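PDB 3G68: putative phosphosugar isomerase from Clostridium difficile, which probably isomerises a phosphorylated sugar or amino sugar through two SIS domains, as in the isomerising half of glucosamine-6-phosphate synthase. Local coordinates for residues Q5-E10 with K143-Y148; I38-G43 with M67-I72; A113-C118 with Y129-N134; V206-I211 with E232-P237; I214-I219 with T265-R270. All coordinates share one frame; numbering follows the deposited sequence.

Contact 1. Residues Q5-E10 with K143-Y148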
# COMPACT_ATOMS: atom_id res chain seq x y z
N GLN B 5 -8.50 -28.63 -37.00
CA GLN B 5 -8.59 -27.92 -35.71
C GLN B 5 -7.28 -27.19 -35.38
O GLN B 5 -7.32 -26.06 -34.88
CB GLN B 5 -8.96 -28.84 -34.56
CG GLN B 5 -10.33 -29.56 -34.63
CD GLN B 5 -10.31 -30.95 -35.30
OE1 GLN B 5 -9.74 -31.14 -36.38
NE2 GLN B 5 -10.92 -31.91 -34.65
N ASP B 6 -6.14 -27.84 -35.66
CA ASP B 6 -4.82 -27.23 -35.45
C ASP B 6 -4.70 -25.95 -36.27
O ASP B 6 -4.28 -24.92 -35.72
CB ASP B 6 -3.67 -28.18 -35.81
CG ASP B 6 -3.59 -29.40 -34.88
OD1 ASP B 6 -3.86 -29.29 -33.68
OD2 ASP B 6 -3.25 -30.48 -35.37
N TYR B 7 -5.06 -26.02 -37.55
CA TYR B 7 -5.00 -24.88 -38.43
C TYR B 7 -5.97 -23.80 -38.02
O TYR B 7 -5.61 -22.62 -38.12
CB TYR B 7 -5.16 -25.26 -39.89
CG TYR B 7 -4.02 -26.10 -40.44
CD1 TYR B 7 -2.69 -25.65 -40.35
CD2 TYR B 7 -4.26 -27.28 -41.15
CE1 TYR B 7 -1.65 -26.40 -40.88
CE2 TYR B 7 -3.21 -28.03 -41.70
CZ TYR B 7 -1.91 -27.58 -41.55
OH TYR B 7 -0.88 -28.29 -42.08
N MSE B 8 -7.19 -24.16 -37.59
CA MSE B 8 -8.16 -23.15 -37.07
C MSE B 8 -7.58 -22.43 -35.84
O MSE B 8 -7.52 -21.21 -35.81
CB MSE B 8 -9.51 -23.78 -36.71
CG MSE B 8 -10.30 -24.20 -37.91
SE MSE B 8 -11.89 -25.14 -37.37
CE MSE B 8 -12.82 -23.39 -36.66
N LEU B 9 -7.11 -23.20 -34.87
CA LEU B 9 -6.52 -22.63 -33.65
C LEU B 9 -5.28 -21.73 -33.89
O LEU B 9 -5.07 -20.78 -33.11
CB LEU B 9 -6.24 -23.73 -32.62
CG LEU B 9 -7.51 -24.39 -32.07
CD1 LEU B 9 -7.17 -25.57 -31.16
CD2 LEU B 9 -8.39 -23.42 -31.33
N GLU B 10 -4.52 -22.00 -34.96
CA GLU B 10 -3.36 -21.17 -35.37
C GLU B 10 -3.78 -19.81 -35.98
O GLU B 10 -2.97 -18.86 -36.05
CB GLU B 10 -2.60 -21.91 -36.49
CG GLU B 10 -1.24 -21.40 -36.78
CD GLU B 10 -0.57 -22.08 -37.96
OE1 GLU B 10 0.53 -21.62 -38.31
OE2 GLU B 10 -1.10 -23.03 -38.56
N LYS B 143 -9.26 -26.22 -46.34
CA LYS B 143 -8.61 -24.98 -45.84
C LYS B 143 -9.54 -24.15 -44.98
O LYS B 143 -10.71 -23.94 -45.36
CB LYS B 143 -8.12 -24.09 -47.00
CG LYS B 143 -7.22 -24.75 -48.05
CD LYS B 143 -5.83 -25.00 -47.52
CE LYS B 143 -4.85 -25.32 -48.63
NZ LYS B 143 -4.96 -26.68 -49.16
N THR B 144 -9.00 -23.66 -43.86
CA THR B 144 -9.73 -22.81 -42.90
C THR B 144 -8.91 -21.57 -42.64
O THR B 144 -9.30 -20.46 -43.01
CB THR B 144 -10.05 -23.60 -41.61
OG1 THR B 144 -8.86 -24.17 -41.08
CG2 THR B 144 -11.07 -24.77 -41.89
N LYS B 145 -7.77 -21.75 -42.01
CA LYS B 145 -6.81 -20.67 -41.76
C LYS B 145 -6.59 -19.78 -42.98
O LYS B 145 -6.62 -18.55 -42.90
CB LYS B 145 -5.46 -21.31 -41.36
CG LYS B 145 -4.30 -20.35 -41.22
CD LYS B 145 -3.04 -21.08 -40.75
CE LYS B 145 -2.45 -22.03 -41.80
NZ LYS B 145 -1.01 -22.41 -41.44
N GLY B 146 -6.31 -20.41 -44.12
CA GLY B 146 -6.05 -19.68 -45.36
C GLY B 146 -7.20 -18.82 -45.86
O GLY B 146 -6.98 -17.74 -46.40
N TYR B 147 -8.43 -19.29 -45.63
CA TYR B 147 -9.63 -18.54 -45.98
C TYR B 147 -9.66 -17.24 -45.16
O TYR B 147 -9.76 -16.17 -45.75
CB TYR B 147 -10.89 -19.40 -45.76
CG TYR B 147 -12.20 -18.68 -46.05
CD1 TYR B 147 -12.47 -18.14 -47.31
CD2 TYR B 147 -13.18 -18.52 -45.06
CE1 TYR B 147 -13.66 -17.49 -47.57
CE2 TYR B 147 -14.37 -17.85 -45.32
CZ TYR B 147 -14.60 -17.35 -46.58
OH TYR B 147 -15.78 -16.71 -46.89
N TYR B 148 -9.61 -17.34 -43.82
CA TYR B 148 -9.58 -16.17 -42.92
C TYR B 148 -8.43 -15.20 -43.24
O TYR B 148 -8.63 -13.99 -43.32
CB TYR B 148 -9.48 -16.60 -41.46
CG TYR B 148 -10.74 -17.23 -40.94
CD1 TYR B 148 -11.90 -16.47 -40.75
CD2 TYR B 148 -10.77 -18.57 -40.61
CE1 TYR B 148 -13.08 -17.06 -40.27
CE2 TYR B 148 -11.93 -19.16 -40.11
CZ TYR B 148 -13.07 -18.40 -39.95
OH TYR B 148 -14.23 -18.95 -39.47
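A 2.9 Å salt bridge between Glu10 OE2 and Lys145 NZ ties helix 4-20 to the first turn of helix 145-165, which belongs to the first of the two SIS domains. The ammonium comes from above the carboxylate plane, 46° out of it. Both charges have further partners: NZ also donates to Cys135 O, and Glu10 OE1 pairs with Arg14. Lys145 sets out with CG anti to the backbone N (chi1 173°), then bends at chi3, which carries CE to within 3.9 Å of Tyr7 CD1. NZ stands obliquely by the same ring, 3.8 Å from Tyr7 CD1, while the hydroxyl of Tyr7 is bonded to Lys139 N. At the root of the lysine, Lys145 CB packs on Tyr7 O at 3.5 Å. Thr144 takes the N-cap position without a capping bond from its side chain; Glu138 accepts from Thr144 N and Gly146 N. Thr144 and the selenomethionine Met8 cross at about a right angle, with Thr144 OG1 3.5 Å from Met8 CG.

Contact 2. Residues I38-G43 with M67-I72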
# COMPACT_ATOMS: atom_id res chain seq x y z
N ILE B 38 -10.68 -5.93 -59.67
CA ILE B 38 -11.34 -7.19 -59.93
C ILE B 38 -10.62 -8.22 -59.06
O ILE B 38 -9.38 -8.30 -59.08
CB ILE B 38 -11.24 -7.60 -61.42
CG1 ILE B 38 -11.94 -6.56 -62.33
CG2 ILE B 38 -11.84 -8.98 -61.61
CD1 ILE B 38 -11.62 -6.70 -63.85
N ILE B 39 -11.38 -8.95 -58.24
CA ILE B 39 -10.83 -10.03 -57.43
C ILE B 39 -11.29 -11.33 -58.07
O ILE B 39 -12.49 -11.48 -58.29
CB ILE B 39 -11.36 -10.01 -55.99
CG1 ILE B 39 -11.08 -8.68 -55.30
CG2 ILE B 39 -10.76 -11.17 -55.22
CD1 ILE B 39 -11.92 -8.46 -54.04
N THR B 40 -10.37 -12.24 -58.39
CA THR B 40 -10.74 -13.50 -59.03
C THR B 40 -9.97 -14.69 -58.48
O THR B 40 -8.80 -14.58 -58.12
CB THR B 40 -10.60 -13.44 -60.60
OG1 THR B 40 -11.19 -14.61 -61.18
CG2 THR B 40 -9.15 -13.35 -61.06
N GLY B 41 -10.68 -15.82 -58.40
CA GLY B 41 -10.13 -17.11 -57.96
C GLY B 41 -11.20 -18.19 -58.00
O GLY B 41 -12.37 -17.90 -58.26
N SER B 42 -10.82 -19.44 -57.72
CA SER B 42 -11.74 -20.57 -57.72
C SER B 42 -12.10 -21.00 -56.30
O SER B 42 -11.38 -20.71 -55.36
CB SER B 42 -11.11 -21.76 -58.44
OG SER B 42 -10.63 -21.38 -59.71
N GLY B 43 -13.21 -21.71 -56.17
CA GLY B 43 -13.66 -22.25 -54.87
C GLY B 43 -13.52 -21.30 -53.68
O GLY B 43 -14.03 -20.19 -53.73
N MSE B 67 -15.17 -12.02 -59.49
CA MSE B 67 -15.56 -12.85 -60.61
C MSE B 67 -14.91 -14.20 -60.59
O MSE B 67 -13.74 -14.32 -60.23
CB MSE B 67 -15.10 -12.17 -61.92
CG MSE B 67 -15.58 -10.76 -62.13
SE MSE B 67 -14.79 -10.08 -63.77
CE MSE B 67 -15.34 -8.18 -63.73
N TYR B 68 -15.66 -15.23 -60.99
CA TYR B 68 -15.08 -16.55 -61.22
C TYR B 68 -14.11 -16.40 -62.41
O TYR B 68 -14.37 -15.59 -63.31
CB TYR B 68 -16.15 -17.59 -61.61
CG TYR B 68 -16.97 -18.22 -60.51
CD1 TYR B 68 -16.37 -19.06 -59.55
CD2 TYR B 68 -18.36 -18.08 -60.48
CE1 TYR B 68 -17.14 -19.69 -58.57
CE2 TYR B 68 -19.14 -18.70 -59.52
CZ TYR B 68 -18.54 -19.51 -58.55
OH TYR B 68 -19.34 -20.14 -57.58
N PRO B 69 -13.01 -17.16 -62.44
CA PRO B 69 -12.09 -17.05 -63.58
C PRO B 69 -12.76 -17.32 -64.95
O PRO B 69 -12.45 -16.62 -65.92
CB PRO B 69 -11.02 -18.09 -63.27
CG PRO B 69 -11.06 -18.23 -61.78
CD PRO B 69 -12.51 -18.11 -61.44
N PHE B 70 -13.70 -18.28 -65.02
CA PHE B 70 -14.40 -18.57 -66.31
C PHE B 70 -15.18 -17.37 -66.87
O PHE B 70 -15.48 -17.34 -68.06
CB PHE B 70 -15.28 -19.82 -66.25
CG PHE B 70 -16.48 -19.73 -65.34
CD1 PHE B 70 -17.65 -19.07 -65.74
CD2 PHE B 70 -16.47 -20.36 -64.09
CE1 PHE B 70 -18.79 -19.03 -64.90
CE2 PHE B 70 -17.59 -20.32 -63.25
CZ PHE B 70 -18.75 -19.65 -63.66
N MSE B 71 -15.53 -16.41 -66.01
CA MSE B 71 -16.24 -15.21 -66.42
C MSE B 71 -15.33 -14.18 -67.04
O MSE B 71 -15.83 -13.30 -67.73
CB MSE B 71 -16.96 -14.58 -65.23
CG MSE B 71 -18.08 -15.44 -64.63
SE MSE B 71 -18.74 -14.63 -62.94
CE MSE B 71 -19.18 -12.79 -63.64
N ILE B 72 -14.02 -14.26 -66.77
CA ILE B 72 -13.05 -13.30 -67.28
C ILE B 72 -12.79 -13.60 -68.76
O ILE B 72 -12.38 -14.71 -69.12
CB ILE B 72 -11.69 -13.38 -66.53
CG1 ILE B 72 -11.83 -13.14 -65.02
CG2 ILE B 72 -10.68 -12.40 -67.17
CD1 ILE B 72 -12.00 -11.70 -64.59
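Thr40 OG1 donates to Met67 O across 2.7 Å, reaching it from above the carbonyl plane, 37° out of it. The hydroxyl stands anti to the backbone N (chi1 -170°), which turns it toward the 67-72 segment. A second bond runs between backbones, from Met67 N to Ile39 O at 3.0 Å with an N-H...O angle of 154°. Thr40 OG1 also lies 3.4 Å from Pro69 N, which has no hydrogen to give. Both segments sit at the C-terminal ends of adjacent parallel strands, 36-40 and the outermost 63-67, joined by a beta-alpha-beta crossover through helix 43-59. SIS domains generally bind their phosphosugar at this end of the sheet, and a citrate, probably from the crystallisation liquor, lies close to the Ser42 side chain. Ser42 OG is bonded to Ser97 OG. Gly41 O, buried here, has no hydrogen-bonding partner in the model and faces Pro69 CD at 3.2 Å. Ile38 CG2 touches Met67 SE at 3.8 Å and Ile72 CD1 at 4.0 Å.

Contact 3. Residues A113-C118 with Y129-N134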
# COMPACT_ATOMS: atom_id res chain seq x y z
N ALA B 113 -1.96 -8.36 -59.38
CA ALA B 113 -1.54 -8.65 -58.02
C ALA B 113 -1.88 -10.10 -57.73
O ALA B 113 -2.88 -10.63 -58.27
CB ALA B 113 -2.24 -7.72 -57.04
N SER B 114 -1.05 -10.75 -56.91
CA SER B 114 -1.27 -12.14 -56.50
C SER B 114 -1.45 -12.26 -54.98
O SER B 114 -0.89 -11.48 -54.21
CB SER B 114 -0.13 -13.05 -56.97
OG SER B 114 1.15 -12.60 -56.52
N MSE B 115 -2.29 -13.21 -54.56
CA MSE B 115 -2.47 -13.54 -53.16
C MSE B 115 -2.45 -15.05 -53.01
O MSE B 115 -3.49 -15.72 -53.07
CB MSE B 115 -3.75 -12.93 -52.59
CG MSE B 115 -3.72 -11.42 -52.56
SE MSE B 115 -5.08 -10.73 -51.31
CE MSE B 115 -4.60 -8.74 -51.36
N ALA B 116 -1.24 -15.58 -52.92
CA ALA B 116 -1.02 -17.00 -52.70
C ALA B 116 -0.58 -17.20 -51.25
O ALA B 116 -0.06 -16.27 -50.61
CB ALA B 116 0.04 -17.51 -53.67
N GLY B 117 -0.78 -18.42 -50.76
CA GLY B 117 -0.44 -18.79 -49.38
C GLY B 117 0.92 -19.43 -49.21
O GLY B 117 1.19 -20.07 -48.20
N CYS B 118 1.77 -19.25 -50.21
CA CYS B 118 3.13 -19.77 -50.22
C CYS B 118 4.00 -18.79 -50.99
O CYS B 118 3.50 -18.01 -51.81
CB CYS B 118 3.19 -21.12 -50.93
SG CYS B 118 2.60 -21.07 -52.66
N TYR B 129 2.53 -7.15 -58.24
CA TYR B 129 2.53 -7.04 -56.77
C TYR B 129 2.27 -8.38 -56.10
O TYR B 129 1.17 -8.91 -56.23
CB TYR B 129 1.45 -6.05 -56.32
CG TYR B 129 1.50 -4.82 -57.16
CD1 TYR B 129 2.54 -3.90 -57.00
CD2 TYR B 129 0.56 -4.60 -58.16
CE1 TYR B 129 2.63 -2.78 -57.80
CE2 TYR B 129 0.63 -3.47 -58.96
CZ TYR B 129 1.67 -2.57 -58.78
OH TYR B 129 1.75 -1.47 -59.58
N ILE B 130 3.28 -8.92 -55.42
CA ILE B 130 3.18 -10.22 -54.78
C ILE B 130 2.72 -9.95 -53.36
O ILE B 130 3.54 -9.64 -52.49
CB ILE B 130 4.52 -10.97 -54.84
CG1 ILE B 130 4.91 -11.23 -56.30
CG2 ILE B 130 4.47 -12.28 -54.07
CD1 ILE B 130 6.31 -11.82 -56.47
N LEU B 131 1.41 -10.04 -53.15
CA LEU B 131 0.77 -9.73 -51.86
C LEU B 131 0.45 -11.03 -51.12
O LEU B 131 -0.72 -11.34 -50.82
CB LEU B 131 -0.50 -8.91 -52.12
CG LEU B 131 -0.38 -7.64 -52.96
CD1 LEU B 131 -1.75 -7.02 -53.14
CD2 LEU B 131 0.60 -6.64 -52.29
N THR B 132 1.51 -11.79 -50.87
CA THR B 132 1.48 -13.10 -50.23
C THR B 132 0.67 -13.10 -48.94
O THR B 132 0.81 -12.20 -48.11
CB THR B 132 2.92 -13.55 -49.91
OG1 THR B 132 3.74 -13.35 -51.08
CG2 THR B 132 2.94 -15.02 -49.48
N VAL B 133 -0.21 -14.09 -48.81
CA VAL B 133 -0.98 -14.29 -47.60
C VAL B 133 -0.05 -15.11 -46.72
O VAL B 133 0.14 -16.30 -46.95
CB VAL B 133 -2.32 -15.03 -47.87
CG1 VAL B 133 -3.06 -15.26 -46.53
CG2 VAL B 133 -3.17 -14.25 -48.83
N ASN B 134 0.54 -14.49 -45.70
CA ASN B 134 1.53 -15.17 -44.86
C ASN B 134 0.93 -15.95 -43.71
O ASN B 134 1.21 -15.67 -42.55
CB ASN B 134 2.56 -14.14 -44.35
CG ASN B 134 3.35 -13.53 -45.47
OD1 ASN B 134 3.41 -12.30 -45.62
ND2 ASN B 134 3.94 -14.38 -46.30
O HOH W 1 3.62 -15.40 -52.75
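Ser114 pairs with Ile130 through the residues on both sides of the latter: Ser114 N donates to Tyr129 O at 3.0 Å (N-H...O 163°), and Ser114 O accepts from Leu131 N at 2.9 Å, a more bent bond (138°). Farther along, Val133 N donates to Ala116 O at 2.8 Å (157°). Weaker CA-H...O contacts accompany these bonds, among them Gly117 CA to Val133 O at 3.5 Å. The pattern is that of parallel strands, and it adds the short outermost strand 129-130 to strand 111-116 at one margin of the SIS domain's five-stranded sheet. Beyond Ile130 the pairing continues although the chain has left regular strand geometry. The apolar contacts centre on Leu131, whose CD1 meets Met115 CE at 3.8 Å and Ala113 CB at 4.0 Å; the selenomethionine Met115 crosses it obliquely with an extended chain. Ala113 CB also lies at the edge of the Tyr129 ring, near its plane. Helix 145-165 covers this face, with Asn153 touching both Met115 and Val133. Ser114 OG is bonded to Asp124. A water bridges the far end, donating to Cys118 O at 2.8 Å and accepting from Thr132 OG1 at 2.6 Å.

Contact 4. Residues V206-I211 with E232-P237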
# COMPACT_ATOMS: atom_id res chain seq x y z
N VAL B 206 -23.83 -36.49 -36.78
CA VAL B 206 -23.29 -37.75 -37.33
C VAL B 206 -24.26 -38.35 -38.34
O VAL B 206 -23.83 -38.89 -39.34
CB VAL B 206 -22.90 -38.77 -36.20
CG1 VAL B 206 -22.69 -40.20 -36.70
CG2 VAL B 206 -21.68 -38.28 -35.45
N ASN B 207 -25.56 -38.22 -38.09
CA ASN B 207 -26.59 -38.76 -38.97
C ASN B 207 -26.96 -37.91 -40.19
O ASN B 207 -27.83 -38.32 -40.94
CB ASN B 207 -27.89 -39.01 -38.19
CG ASN B 207 -27.78 -40.16 -37.22
OD1 ASN B 207 -26.92 -41.02 -37.38
ND2 ASN B 207 -28.67 -40.19 -36.21
N SER B 208 -26.33 -36.75 -40.35
CA SER B 208 -26.60 -35.81 -41.46
C SER B 208 -26.66 -36.54 -42.81
O SER B 208 -25.78 -37.32 -43.14
CB SER B 208 -25.55 -34.71 -41.57
OG SER B 208 -25.38 -33.95 -40.38
N LYS B 209 -27.75 -36.31 -43.52
CA LYS B 209 -28.02 -36.89 -44.84
C LYS B 209 -27.87 -35.83 -45.94
O LYS B 209 -27.37 -36.15 -47.00
CB LYS B 209 -29.43 -37.46 -44.88
CG LYS B 209 -29.60 -38.71 -43.99
CD LYS B 209 -31.02 -39.18 -43.95
CE LYS B 209 -31.16 -40.43 -43.07
NZ LYS B 209 -30.58 -40.23 -41.70
N GLU B 210 -28.38 -34.62 -45.71
CA GLU B 210 -28.22 -33.49 -46.65
C GLU B 210 -28.44 -32.22 -45.89
O GLU B 210 -29.34 -32.14 -45.02
CB GLU B 210 -29.13 -33.64 -47.88
CG GLU B 210 -30.61 -33.73 -47.63
CD GLU B 210 -31.32 -32.40 -47.65
OE1 GLU B 210 -30.62 -31.37 -47.72
OE2 GLU B 210 -32.60 -32.38 -47.61
N ILE B 211 -27.62 -31.23 -46.20
CA ILE B 211 -27.61 -29.99 -45.45
C ILE B 211 -27.81 -28.76 -46.33
O ILE B 211 -27.35 -28.71 -47.46
CB ILE B 211 -26.24 -29.81 -44.73
CG1 ILE B 211 -25.93 -30.98 -43.79
CG2 ILE B 211 -26.20 -28.48 -43.94
CD1 ILE B 211 -24.48 -31.05 -43.29
N GLU B 232 -17.26 -31.05 -48.89
CA GLU B 232 -15.97 -31.74 -49.09
C GLU B 232 -15.64 -32.74 -47.98
O GLU B 232 -14.95 -33.72 -48.24
CB GLU B 232 -14.86 -30.71 -49.18
CG GLU B 232 -14.92 -29.84 -50.44
CD GLU B 232 -13.89 -28.69 -50.46
OE1 GLU B 232 -13.35 -28.30 -49.40
OE2 GLU B 232 -13.64 -28.17 -51.57
N THR B 233 -16.14 -32.52 -46.78
CA THR B 233 -15.78 -33.34 -45.61
C THR B 233 -16.87 -34.32 -45.18
O THR B 233 -16.58 -35.46 -44.79
CB THR B 233 -15.35 -32.43 -44.44
OG1 THR B 233 -16.42 -31.53 -44.08
CG2 THR B 233 -14.11 -31.63 -44.83
N MSE B 234 -18.11 -33.87 -45.21
CA MSE B 234 -19.25 -34.74 -44.87
C MSE B 234 -19.65 -35.61 -46.06
O MSE B 234 -20.33 -36.63 -45.90
CB MSE B 234 -20.45 -33.90 -44.43
CG MSE B 234 -20.18 -32.99 -43.24
SE MSE B 234 -20.09 -33.99 -41.58
CE MSE B 234 -21.99 -34.42 -41.43
N ARG B 235 -19.27 -35.17 -47.26
CA ARG B 235 -19.49 -35.92 -48.51
C ARG B 235 -20.94 -36.34 -48.79
O ARG B 235 -21.25 -37.49 -49.10
CB ARG B 235 -18.54 -37.09 -48.54
CG ARG B 235 -17.16 -36.50 -48.56
CD ARG B 235 -16.10 -37.43 -48.47
NE ARG B 235 -14.89 -36.65 -48.32
CZ ARG B 235 -13.68 -37.16 -48.13
NH1 ARG B 235 -13.49 -38.47 -48.09
NH2 ARG B 235 -12.66 -36.32 -47.99
N ILE B 236 -21.79 -35.33 -48.67
CA ILE B 236 -23.22 -35.42 -48.90
C ILE B 236 -23.61 -34.13 -49.58
O ILE B 236 -22.80 -33.19 -49.65
CB ILE B 236 -24.01 -35.58 -47.55
CG1 ILE B 236 -23.74 -34.39 -46.61
CG2 ILE B 236 -23.70 -36.94 -46.89
CD1 ILE B 236 -24.48 -34.46 -45.28
N PRO B 237 -24.85 -34.04 -50.07
CA PRO B 237 -25.25 -32.76 -50.64
C PRO B 237 -25.29 -31.63 -49.64
O PRO B 237 -25.91 -31.76 -48.55
CB PRO B 237 -26.65 -33.04 -51.19
CG PRO B 237 -26.64 -34.50 -51.46
CD PRO B 237 -25.90 -35.05 -50.27
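Ile236 meets Ile211, Ser208 and Lys209, and most of the packing is built on its CD1. CG1 lies between the backbone N and the carbonyl carbon (chi1 59°), and from there CD1 extends to meet two side chains, Ile211 at its CD1 and Ser208 at its CB, each 3.9 Å from Ile236 CD1. The two isoleucines meet at their CD1 methyls, neither aligned nor at right angles. Nearer its root, Ile236 rests CB on Lys209 O at 3.5 Å. The selenomethionine Met234 folds back instead of extending: bends at chi2 (-74°) and chi3 bring its methyl to Ser208, with Met234 CE 3.6 Å from Ser208 CB. The hydroxyl of that serine is bonded to Leu205 O. Pro237 CB lies 4.2 Å from Glu210 CB, while Glu210 OE2 is bonded to Ser258 OG. The one hydrogen bond across the contact is nearly straight, Ile211 N to Pro237 O at 3.0 Å (N-H...O 172°). Arg329 adds a second tie, since its guanidinium donates to Ser208 O and to Met234 O. At the helix end Arg235 turns back, its NE 2.9 Å from Glu232 O. Strand 210-215 thus receives the chain as it leaves helix 220-234 for the adjacent strand 238-242, the closing turn of a beta-alpha-beta crossover in a parallel alpha/beta sheet.

Contact 5. Residues I214-I219 with T265-R270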
# COMPACT_ATOMS: atom_id res chain seq x y z
N ILE B 214 -28.57 -21.33 -44.42
CA ILE B 214 -29.27 -20.09 -44.79
C ILE B 214 -28.58 -18.96 -44.03
O ILE B 214 -28.50 -19.01 -42.78
CB ILE B 214 -30.76 -20.13 -44.42
CG1 ILE B 214 -31.43 -21.39 -44.98
CG2 ILE B 214 -31.47 -18.85 -44.88
CD1 ILE B 214 -32.87 -21.51 -44.60
N GLY B 215 -28.04 -17.99 -44.77
CA GLY B 215 -27.33 -16.84 -44.20
C GLY B 215 -27.91 -15.49 -44.61
O GLY B 215 -28.75 -15.41 -45.50
N HIS B 216 -27.46 -14.44 -43.93
CA HIS B 216 -27.79 -13.07 -44.30
C HIS B 216 -26.84 -12.64 -45.44
O HIS B 216 -25.73 -13.15 -45.53
CB HIS B 216 -27.62 -12.13 -43.09
CG HIS B 216 -28.06 -10.72 -43.36
ND1 HIS B 216 -27.20 -9.77 -43.86
CD2 HIS B 216 -29.26 -10.11 -43.21
CE1 HIS B 216 -27.85 -8.63 -43.99
NE2 HIS B 216 -29.10 -8.81 -43.61
N SER B 217 -27.26 -11.67 -46.27
CA SER B 217 -26.41 -11.18 -47.36
C SER B 217 -25.01 -10.69 -46.91
O SER B 217 -24.05 -10.83 -47.66
CB SER B 217 -27.11 -10.06 -48.17
OG SER B 217 -27.59 -9.03 -47.34
N ASP B 218 -24.90 -10.16 -45.70
CA ASP B 218 -23.63 -9.66 -45.15
C ASP B 218 -22.58 -10.77 -44.99
O ASP B 218 -21.38 -10.46 -44.98
CB ASP B 218 -23.82 -8.95 -43.80
CG ASP B 218 -24.61 -7.67 -43.92
OD1 ASP B 218 -24.68 -7.08 -45.03
OD2 ASP B 218 -25.14 -7.24 -42.88
N ILE B 219 -23.05 -12.02 -44.89
CA ILE B 219 -22.18 -13.18 -44.78
C ILE B 219 -22.44 -14.19 -45.93
O ILE B 219 -22.19 -15.37 -45.80
CB ILE B 219 -22.24 -13.82 -43.36
CG1 ILE B 219 -23.67 -14.14 -42.94
CG2 ILE B 219 -21.49 -12.88 -42.36
CD1 ILE B 219 -23.79 -15.10 -41.68
N THR B 265 -27.72 -13.25 -38.23
CA THR B 265 -26.95 -12.02 -37.91
C THR B 265 -27.74 -10.94 -37.17
O THR B 265 -27.17 -9.89 -36.83
CB THR B 265 -26.32 -11.40 -39.16
OG1 THR B 265 -27.35 -10.88 -40.00
CG2 THR B 265 -25.46 -12.41 -39.92
N GLY B 266 -29.01 -11.21 -36.90
CA GLY B 266 -29.84 -10.29 -36.16
C GLY B 266 -30.43 -9.14 -36.98
O GLY B 266 -31.07 -8.27 -36.40
N LYS B 267 -30.21 -9.12 -38.30
CA LYS B 267 -30.75 -8.08 -39.19
C LYS B 267 -32.00 -8.53 -39.93
O LYS B 267 -32.59 -7.76 -40.68
CB LYS B 267 -29.71 -7.64 -40.22
CG LYS B 267 -28.57 -6.85 -39.66
CD LYS B 267 -27.44 -6.59 -40.68
CE LYS B 267 -27.68 -5.40 -41.60
NZ LYS B 267 -26.37 -4.89 -42.16
N GLU B 268 -32.44 -9.77 -39.72
CA GLU B 268 -33.60 -10.30 -40.43
C GLU B 268 -34.75 -10.61 -39.49
O GLU B 268 -34.75 -11.66 -38.84
CB GLU B 268 -33.19 -11.55 -41.22
CG GLU B 268 -34.34 -12.22 -41.97
CD GLU B 268 -35.08 -11.24 -42.87
OE1 GLU B 268 -34.52 -10.86 -43.92
OE2 GLU B 268 -36.23 -10.87 -42.53
N PRO B 269 -35.78 -9.73 -39.44
CA PRO B 269 -36.86 -9.99 -38.49
C PRO B 269 -37.69 -11.25 -38.76
O PRO B 269 -38.31 -11.76 -37.83
CB PRO B 269 -37.71 -8.72 -38.56
CG PRO B 269 -37.41 -8.15 -39.87
CD PRO B 269 -35.99 -8.47 -40.17
N ARG B 270 -37.68 -11.77 -39.99
CA ARG B 270 -38.41 -12.99 -40.33
C ARG B 270 -37.72 -14.32 -39.90
O ARG B 270 -38.30 -15.38 -40.09
CB ARG B 270 -38.72 -13.01 -41.82
CG ARG B 270 -39.68 -11.89 -42.26
CD ARG B 270 -39.86 -11.91 -43.80
NE ARG B 270 -38.61 -11.53 -44.45
CZ ARG B 270 -38.33 -11.65 -45.75
NH1 ARG B 270 -39.21 -12.12 -46.61
NH2 ARG B 270 -37.12 -11.27 -46.17
O HOH W 2 -25.41 -8.90 -40.79
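Asp218 OD2 is gripped by Lys267 NZ in a 2.7 Å salt bridge, taken on the syn lone pair, and by a water that donates to Asp218 OD2, also across 2.7 Å. The same water lies 2.9 Å from Thr265 OG1 and is hydrogen-bonded to it, so that both Thr265 and Lys267 are coupled to one carboxylate oxygen. The His216 ring is held by its own segment: Asp218 N donates to His216 ND1 at 3.0 Å, nearly straight (172°) though 25° out of the ring plane. Lys267 crosses this imidazole at about a right angle, its CD 4.3 Å from the centroid of the His216 ring in an off-centre CH-pi contact. These loops leave the C-terminal ends of strands 210-215 and 258-264, neighbours in the second parallel five-stranded sheet, the end at which SIS domains generally bind their ligand. Asp218 O is also bonded to Gln51 of helix 43-59 in the other half of the chain. Thr265 OG1 presses on His216 CB at 3.3 Å, and Thr265 CG2 meets Ile219 CD1 tip to tip at 3.6 Å. Within the loop, Glu268 OE2 accepts a capping bond from Arg270 N at 3.1 Å on its anti lone pair.

Contacts 1 and 2 are buried, contacts 3 and 4 partly so, and contact 5 lies at the surface. Contacts 2 and 3 serve the same sheet at its two outermost strands: contact 3 leans on three backbone bonds, contact 2 on one backbone bond and a threonine hydroxyl. Contacts 4 and 5 share strand 210-215 of the other sheet and use its two ends: the first closes a crossover mainly by apolar packing, the second joins loops by charge and water. Contact 1, whose loop encloses contacts 2 and 3 along the chain, pairs helices instead of strands. Its salt bridge, with a buried lysine, has further protein partners, whereas that of contact 5 is shared with solvent.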